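Local atomic coordinates of beta-glucuronidase (Dictyoglomus thermophilum, PDB entry 6XXW), a protein that probably hydrolyses beta-D-glucuronides to release glucuronic acid, as a four-chain glycoside hydrolase of family 2. Residues K78-P83 and N135-M140; S480-Q485 and Q528-R533; N221-I226 and F239-V244. One frame throughout, in Å; residues are numbered along the deposited sequence.

Contact 1: K78-P83 and N135-M140; sequences KSFFIP and NIIEIM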
# COMPACT_ATOMS: atom_id res chain seq x y z
N LYS A 78 -22.91 -29.41 -17.97
CA LYS A 78 -21.77 -30.31 -17.99
C LYS A 78 -22.21 -31.70 -18.42
O LYS A 78 -23.31 -32.15 -18.08
CB LYS A 78 -21.08 -30.41 -16.61
CG LYS A 78 -19.71 -31.07 -16.66
CD LYS A 78 -18.95 -30.93 -15.36
CE LYS A 78 -17.46 -31.07 -15.59
NZ LYS A 78 -16.76 -31.59 -14.38
N SER A 79 -21.33 -32.38 -19.14
CA SER A 79 -21.54 -33.78 -19.52
C SER A 79 -20.91 -34.70 -18.49
O SER A 79 -19.86 -34.41 -17.92
CB SER A 79 -20.90 -34.08 -20.89
OG SER A 79 -21.54 -33.36 -21.93
N PHE A 80 -21.55 -35.85 -18.29
CA PHE A 80 -20.99 -36.87 -17.42
C PHE A 80 -21.46 -38.23 -17.90
O PHE A 80 -22.49 -38.35 -18.57
CB PHE A 80 -21.36 -36.64 -15.95
CG PHE A 80 -22.82 -36.77 -15.64
CD1 PHE A 80 -23.69 -35.71 -15.89
CD2 PHE A 80 -23.33 -37.94 -15.10
CE1 PHE A 80 -25.04 -35.82 -15.61
CE2 PHE A 80 -24.69 -38.07 -14.82
CZ PHE A 80 -25.55 -37.00 -15.07
N PHE A 81 -20.68 -39.25 -17.57
CA PHE A 81 -20.93 -40.62 -18.00
C PHE A 81 -21.27 -41.44 -16.77
O PHE A 81 -20.60 -41.33 -15.74
CB PHE A 81 -19.71 -41.19 -18.72
CG PHE A 81 -19.42 -40.53 -20.04
CD1 PHE A 81 -18.72 -39.33 -20.10
CD2 PHE A 81 -19.88 -41.10 -21.23
CE1 PHE A 81 -18.48 -38.71 -21.31
CE2 PHE A 81 -19.63 -40.47 -22.44
CZ PHE A 81 -18.93 -39.28 -22.48
N ILE A 82 -22.33 -42.24 -16.86
CA ILE A 82 -22.74 -43.14 -15.79
C ILE A 82 -22.29 -44.55 -16.17
O ILE A 82 -22.59 -44.99 -17.28
CB ILE A 82 -24.26 -43.10 -15.56
CG1 ILE A 82 -24.70 -41.73 -15.03
CG2 ILE A 82 -24.68 -44.24 -14.61
CD1 ILE A 82 -24.43 -41.53 -13.56
N PRO A 83 -21.58 -45.26 -15.30
CA PRO A 83 -21.20 -46.65 -15.61
C PRO A 83 -22.40 -47.57 -15.62
O PRO A 83 -23.31 -47.45 -14.79
CB PRO A 83 -20.23 -47.01 -14.47
CG PRO A 83 -19.79 -45.70 -13.89
CD PRO A 83 -20.95 -44.77 -14.06
N ASN A 135 -24.42 -38.20 -20.36
CA ASN A 135 -25.55 -37.53 -19.75
C ASN A 135 -25.23 -36.04 -19.66
O ASN A 135 -24.07 -35.64 -19.74
CB ASN A 135 -25.84 -38.09 -18.36
CG ASN A 135 -26.26 -39.54 -18.41
OD1 ASN A 135 -27.44 -39.86 -18.28
ND2 ASN A 135 -25.29 -40.43 -18.61
N ILE A 136 -26.27 -35.23 -19.53
CA ILE A 136 -26.13 -33.77 -19.42
C ILE A 136 -26.80 -33.33 -18.12
O ILE A 136 -27.98 -33.61 -17.91
CB ILE A 136 -26.75 -33.04 -20.62
CG1 ILE A 136 -26.13 -33.53 -21.93
CG2 ILE A 136 -26.63 -31.53 -20.45
CD1 ILE A 136 -24.65 -33.36 -22.01
N ILE A 137 -26.05 -32.65 -17.26
CA ILE A 137 -26.63 -31.98 -16.11
C ILE A 137 -26.68 -30.49 -16.39
O ILE A 137 -25.72 -29.90 -16.93
CB ILE A 137 -25.86 -32.27 -14.81
CG1 ILE A 137 -26.43 -31.40 -13.68
CG2 ILE A 137 -24.36 -32.04 -15.01
CD1 ILE A 137 -25.99 -31.81 -12.30
N GLU A 138 -27.80 -29.87 -16.06
CA GLU A 138 -27.90 -28.42 -16.13
C GLU A 138 -28.45 -27.91 -14.80
O GLU A 138 -29.38 -28.50 -14.24
CB GLU A 138 -28.79 -27.98 -17.30
CG GLU A 138 -28.19 -28.34 -18.65
CD GLU A 138 -29.13 -28.06 -19.80
OE1 GLU A 138 -28.96 -27.00 -20.45
OE2 GLU A 138 -30.04 -28.89 -20.04
N ILE A 139 -27.86 -26.84 -14.30
CA ILE A 139 -28.26 -26.26 -13.03
C ILE A 139 -28.56 -24.79 -13.26
O ILE A 139 -27.70 -24.04 -13.74
CB ILE A 139 -27.19 -26.43 -11.93
CG1 ILE A 139 -26.97 -27.93 -11.67
CG2 ILE A 139 -27.61 -25.68 -10.64
CD1 ILE A 139 -25.79 -28.28 -10.78
N MET A 140 -29.80 -24.39 -12.99
CA MET A 140 -30.18 -22.99 -13.01
C MET A 140 -30.02 -22.43 -11.61
O MET A 140 -30.40 -23.07 -10.63
CB MET A 140 -31.63 -22.83 -13.50
CG MET A 140 -32.12 -21.40 -13.69
SD MET A 140 -32.46 -20.50 -12.13
CE MET A 140 -33.81 -21.46 -11.44

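Contact 2: S480-Q485 and Q528-R533; sequences SVIEYQ and QEMIKR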
# COMPACT_ATOMS: atom_id res chain seq x y z
N SER A 480 -11.59 7.39 23.67
CA SER A 480 -11.75 7.65 25.10
C SER A 480 -13.13 7.26 25.63
O SER A 480 -13.27 7.06 26.84
CB SER A 480 -11.45 9.13 25.40
OG SER A 480 -12.53 9.98 25.03
N VAL A 481 -14.14 7.12 24.77
CA VAL A 481 -15.48 6.76 25.26
C VAL A 481 -15.67 5.27 25.53
O VAL A 481 -16.67 4.89 26.15
CB VAL A 481 -16.58 7.18 24.28
CG1 VAL A 481 -16.54 8.66 24.02
CG2 VAL A 481 -16.48 6.37 22.97
N ILE A 482 -14.73 4.42 25.11
CA ILE A 482 -14.99 2.98 25.05
C ILE A 482 -15.29 2.41 26.44
O ILE A 482 -16.30 1.73 26.64
CB ILE A 482 -13.79 2.26 24.40
CG1 ILE A 482 -13.80 2.51 22.88
CG2 ILE A 482 -13.78 0.75 24.74
CD1 ILE A 482 -12.60 1.94 22.16
N GLU A 483 -14.40 2.66 27.40
CA GLU A 483 -14.55 2.04 28.72
C GLU A 483 -15.85 2.47 29.40
O GLU A 483 -16.57 1.64 29.97
CB GLU A 483 -13.35 2.39 29.59
CG GLU A 483 -12.07 1.66 29.17
CD GLU A 483 -11.27 2.41 28.11
OE1 GLU A 483 -11.71 3.50 27.66
OE2 GLU A 483 -10.19 1.90 27.74
N TYR A 484 -16.16 3.77 29.35
CA TYR A 484 -17.42 4.30 29.88
C TYR A 484 -18.62 3.61 29.26
O TYR A 484 -19.49 3.08 29.97
CB TYR A 484 -17.47 5.81 29.62
CG TYR A 484 -18.61 6.58 30.26
CD1 TYR A 484 -18.46 7.17 31.51
CD2 TYR A 484 -19.82 6.76 29.59
CE1 TYR A 484 -19.50 7.90 32.10
CE2 TYR A 484 -20.87 7.48 30.17
CZ TYR A 484 -20.70 8.05 31.42
OH TYR A 484 -21.73 8.78 32.00
N GLN A 485 -18.68 3.58 27.93
CA GLN A 485 -19.89 3.11 27.27
C GLN A 485 -20.02 1.59 27.32
O GLN A 485 -21.12 1.06 27.55
CB GLN A 485 -19.91 3.60 25.82
CG GLN A 485 -19.85 5.12 25.69
CD GLN A 485 -19.84 5.58 24.25
OE1 GLN A 485 -19.41 4.85 23.36
NE2 GLN A 485 -20.33 6.80 24.01
N GLN A 528 -6.07 -1.83 16.46
CA GLN A 528 -5.48 -2.50 17.62
C GLN A 528 -5.87 -1.81 18.93
O GLN A 528 -6.18 -2.48 19.91
CB GLN A 528 -3.95 -2.57 17.49
CG GLN A 528 -3.22 -3.02 18.77
CD GLN A 528 -1.77 -3.44 18.54
OE1 GLN A 528 -1.49 -4.33 17.74
NE2 GLN A 528 -0.85 -2.78 19.23
N GLU A 529 -5.84 -0.47 18.97
CA GLU A 529 -6.16 0.22 20.22
C GLU A 529 -7.62 0.02 20.60
O GLU A 529 -7.94 -0.22 21.77
CB GLU A 529 -5.83 1.70 20.10
CG GLU A 529 -5.96 2.48 21.41
CD GLU A 529 -4.92 2.07 22.45
OE1 GLU A 529 -3.83 1.59 22.07
OE2 GLU A 529 -5.21 2.23 23.66
N MET A 530 -8.52 0.11 19.62
CA MET A 530 -9.93 -0.13 19.90
C MET A 530 -10.13 -1.53 20.48
O MET A 530 -10.77 -1.70 21.52
CB MET A 530 -10.75 0.06 18.62
CG MET A 530 -12.21 -0.33 18.79
SD MET A 530 -13.11 -0.21 17.24
CE MET A 530 -14.78 -0.64 17.80
N ILE A 531 -9.56 -2.54 19.82
CA ILE A 531 -9.77 -3.91 20.27
C ILE A 531 -9.17 -4.11 21.66
O ILE A 531 -9.78 -4.73 22.54
CB ILE A 531 -9.19 -4.89 19.23
CG1 ILE A 531 -10.15 -5.01 18.04
CG2 ILE A 531 -8.91 -6.25 19.84
CD1 ILE A 531 -9.55 -5.71 16.83
N LYS A 532 -7.98 -3.53 21.89
CA LYS A 532 -7.32 -3.64 23.19
C LYS A 532 -8.16 -3.05 24.31
O LYS A 532 -8.25 -3.62 25.40
CB LYS A 532 -5.95 -2.96 23.12
CG LYS A 532 -5.21 -2.90 24.44
CD LYS A 532 -3.80 -2.33 24.24
CE LYS A 532 -3.82 -0.80 24.15
NZ LYS A 532 -2.43 -0.21 24.23
N ARG A 533 -8.79 -1.90 24.06
CA ARG A 533 -9.58 -1.25 25.10
C ARG A 533 -10.88 -2.00 25.37
O ARG A 533 -11.33 -2.08 26.51
CB ARG A 533 -9.85 0.20 24.71
CG ARG A 533 -8.59 1.06 24.68
CD ARG A 533 -8.93 2.49 24.34
NE ARG A 533 -9.49 3.20 25.49
CZ ARG A 533 -9.28 4.48 25.74
NH1 ARG A 533 -8.52 5.21 24.93
NH2 ARG A 533 -9.84 5.05 26.81
O HOH W 1 -10.01 -1.01 28.47

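Contact 3: N221-I226 and F239-V244; sequences NNFQVI and FGKSGV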
# COMPACT_ATOMS: atom_id res chain seq x y z
N ASN A 221 -33.17 -52.98 8.79
CA ASN A 221 -33.32 -53.10 10.24
C ASN A 221 -32.20 -53.83 10.96
O ASN A 221 -32.14 -53.72 12.19
CB ASN A 221 -34.64 -53.80 10.55
CG ASN A 221 -35.83 -52.94 10.20
OD1 ASN A 221 -35.99 -51.85 10.75
ND2 ASN A 221 -36.64 -53.40 9.25
N ASN A 222 -31.31 -54.56 10.28
CA ASN A 222 -30.23 -55.28 10.93
C ASN A 222 -28.95 -54.48 10.78
O ASN A 222 -28.44 -54.32 9.67
CB ASN A 222 -30.03 -56.68 10.34
CG ASN A 222 -31.32 -57.37 10.01
OD1 ASN A 222 -32.30 -57.27 10.76
ND2 ASN A 222 -31.34 -58.07 8.89
N PHE A 223 -28.41 -54.00 11.91
CA PHE A 223 -27.23 -53.15 11.90
C PHE A 223 -26.22 -53.63 12.93
O PHE A 223 -26.59 -54.03 14.04
CB PHE A 223 -27.61 -51.69 12.20
CG PHE A 223 -28.45 -51.07 11.14
CD1 PHE A 223 -27.87 -50.43 10.06
CD2 PHE A 223 -29.84 -51.11 11.23
CE1 PHE A 223 -28.66 -49.86 9.08
CE2 PHE A 223 -30.62 -50.56 10.25
CZ PHE A 223 -30.04 -49.94 9.17
N GLN A 224 -24.96 -53.59 12.55
CA GLN A 224 -23.85 -53.67 13.48
C GLN A 224 -23.16 -52.31 13.49
O GLN A 224 -22.87 -51.76 12.42
CB GLN A 224 -22.86 -54.77 13.09
CG GLN A 224 -21.71 -54.89 14.08
CD GLN A 224 -20.62 -55.87 13.64
OE1 GLN A 224 -20.25 -55.92 12.46
NE2 GLN A 224 -20.11 -56.65 14.59
N VAL A 225 -22.91 -51.78 14.68
CA VAL A 225 -22.29 -50.47 14.85
C VAL A 225 -21.05 -50.66 15.70
O VAL A 225 -21.09 -51.31 16.74
CB VAL A 225 -23.26 -49.47 15.50
CG1 VAL A 225 -22.56 -48.16 15.79
CG2 VAL A 225 -24.49 -49.26 14.62
N ILE A 226 -19.93 -50.09 15.25
CA ILE A 226 -18.64 -50.25 15.90
C ILE A 226 -18.03 -48.87 16.08
O ILE A 226 -18.15 -48.01 15.20
CB ILE A 226 -17.70 -51.15 15.08
CG1 ILE A 226 -18.25 -52.58 15.04
CG2 ILE A 226 -16.29 -51.13 15.63
CD1 ILE A 226 -17.93 -53.29 13.75
N PHE A 239 -25.21 -54.40 18.23
CA PHE A 239 -26.14 -54.82 17.20
C PHE A 239 -27.49 -54.18 17.49
O PHE A 239 -28.05 -54.37 18.58
CB PHE A 239 -26.27 -56.35 17.16
CG PHE A 239 -25.01 -57.04 16.75
CD1 PHE A 239 -24.61 -57.05 15.43
CD2 PHE A 239 -24.22 -57.70 17.69
CE1 PHE A 239 -23.44 -57.69 15.05
CE2 PHE A 239 -23.06 -58.34 17.32
CZ PHE A 239 -22.67 -58.34 16.00
N GLY A 240 -27.99 -53.39 16.54
CA GLY A 240 -29.25 -52.72 16.73
C GLY A 240 -29.36 -51.44 15.93
O GLY A 240 -28.37 -50.71 15.77
N LYS A 241 -30.57 -51.19 15.40
CA LYS A 241 -30.85 -49.97 14.65
C LYS A 241 -30.81 -48.74 15.55
O LYS A 241 -30.54 -47.63 15.08
CB LYS A 241 -32.21 -50.09 13.98
CG LYS A 241 -32.52 -49.06 12.92
CD LYS A 241 -33.83 -49.39 12.20
CE LYS A 241 -34.08 -48.48 11.01
NZ LYS A 241 -35.29 -48.85 10.20
N SER A 242 -31.11 -48.92 16.83
CA SER A 242 -30.88 -47.93 17.87
C SER A 242 -30.09 -48.60 18.99
O SER A 242 -30.11 -49.82 19.14
CB SER A 242 -32.20 -47.35 18.42
OG SER A 242 -32.91 -48.34 19.15
N GLY A 243 -29.38 -47.80 19.78
CA GLY A 243 -28.68 -48.37 20.91
C GLY A 243 -27.71 -47.40 21.55
O GLY A 243 -27.70 -46.20 21.24
N VAL A 244 -26.92 -47.94 22.46
CA VAL A 244 -25.96 -47.16 23.24
C VAL A 244 -24.61 -47.86 23.15
O VAL A 244 -24.54 -49.09 23.22
CB VAL A 244 -26.41 -46.99 24.71
CG1 VAL A 244 -27.77 -46.33 24.78
CG2 VAL A 244 -26.46 -48.34 25.42

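Contact 1: K78-P83 and N135-M140
F80 lays one face of its ring against N135, whose CB sits 3.6 Å from the ring centroid in a CH-pi contact, displaced from the centre toward the rim. The ring reaches this place because its CG stands between the backbone N and the carbonyl carbon (chi1 65°), which turns it over toward the neighbouring strand. Its CE1 then meets I137 CB at 3.7 Å, and the ring edge, near its plane, faces the backbone N of I137. The ring and the N135 amide lie 25° apart. That amide is held at both ends: OD1 accepts from N130 N and N107 ND2, while ND2 makes a weak bond to F80 O and lies beside I82 CG1. F80 O also takes a short bond from N135 N (2.6 Å), and F80 N returns one to N135 O. Next along, K78 and I137 form a second antiparallel hydrogen-bonded pair, with I137 N 2.9 Å from K78 O. I137 CG2 is pressed close to the same oxygen. Beyond its CB the lysine chain leads away, and NZ bonds to L35 O. On the reverse face of the sheet, the non-hydrogen-bonded pair S79 and I136 packs tightly, S79 OG lying 3.1 Å from I136 CD1 while the hydroxyl bonds to E134. F80 and I137 are buried on their face, F80 packing on L35 and I137 on W39, both of strand 32-43. Cutting F80 down to an alanine would probably uncover N135 CB and the flank of I137 and open a gap beside L35. F81 packs on S27 of a neighbouring subunit. The pairing is part of the antiparallel sheet of the sugar-binding domain, a jelly-roll beta-sandwich in family 2 glycoside hydrolases.

Contact 2: S480-Q485 and Q528-R533
R533, in one of its two modelled conformers, has the most surface buried here and meets E483 side-on, with two nitrogens for two oxygens. NH2 donates to E483 OE1 at 2.6 Å and NE to E483 OE2 at 2.7 Å, which makes a bidentate salt bridge. The fit is twisted: guanidinium and carboxylate planes are 48° apart, OE2 offers its syn lone pair, and NH2 meets OE1 on its syn side but 24° out of the carboxylate plane. Bends in both chains bring the groups together, in E483 at chi2 (88°) and in R533 at chi3. A water donates to both E483 OE2 and R533 O, the latter at 2.6 Å, so the carboxylate is also tied to the backbone of the facing helix. The backbone N of S480 lies over one face of the guanidinium, and S480 CA is 3.7 Å from R533 NH2; the serine hydroxyl bonds to D478. The two helices, 482-497 and 524-538, are neighbours on the outside of the TIM barrel; each leads into one of the adjacent parallel strands 501-505 and 544-550. Beneath the polar pair, nearer the barrel, I482 is buried and points toward helix 524-538. Its two branches divide the work: CG2 rests on R533 CB at 4.0 Å, and CD1 reaches M530 CG at 4.1 Å, the two side chains crossing at about a right angle. F534 and S471 also pack against I482, and V537 against E483. On the far flank of helix 482-497, Y484 packs on M162 of another subunit, whose M162 O also accepts a hydrogen bond from Q485 NE2.

Contact 3: N221-I226 and F239-V244
G240 N donates to F223 O at 2.9 Å, and the same oxygen lies 3.3 Å from F239 CA in a CA-H...O contact. At the other end K241 NZ donates to N221 OD1 (3.1 Å), approaching from above the carbonyl plane, 42° out of it; S218 O and G220 O also bond to this ammonium, so three oxygens accept from it. The lysine gets there extended, with CG opposite the backbone N (chi1 -167°), and on the way its CG passes 3.6 Å from F223 CE2. Farther out, Q224 and F239 form an antiparallel non-hydrogen-bonded pair whose side chains run side by side in the same direction. In the F239 conformer described, one of two modelled, the ring and the Q224 amide are only 14° from parallel, with F239 CE1 3.4 Å from Q224 CG. G240 is extended at backbone angles that would jam a CB against the carbonyl of F239, so a glycine is needed there; the chain then bends sharply at K241. This bend carries it from one sheet to another: strand 234-239 pairs with 223-228, whereas strand 242-248 pairs with 209-217, and G240 O accepts from Y214 OH. Buried F223 fills the space between the two layers of this immunoglobulin-like sandwich, against I265 and L267 of strand 257-268 and I216 of strand 209-217.

How the contacts relate
The three contacts lie in different domains and share no helix or strand: contact 1 in the sugar-binding sandwich, contact 3 in the following sandwich, contact 2 on the TIM barrel's exterior. The centres of contacts 1 and 3 are about 37 Å apart, and that of contact 2 is about 56 Å from each, across the chain's centre. All are partly buried. Contact 1 has the most continuous backbone pairing and no exposed touching residue; contact 3 keeps a single bridge where the chain changes sheets, with exposed side chains at its margin. Contact 2, between helices, relies on a charged pair over apolar packing. Contacts 1 and 2 each adjoin another subunit; contact 3 touches none.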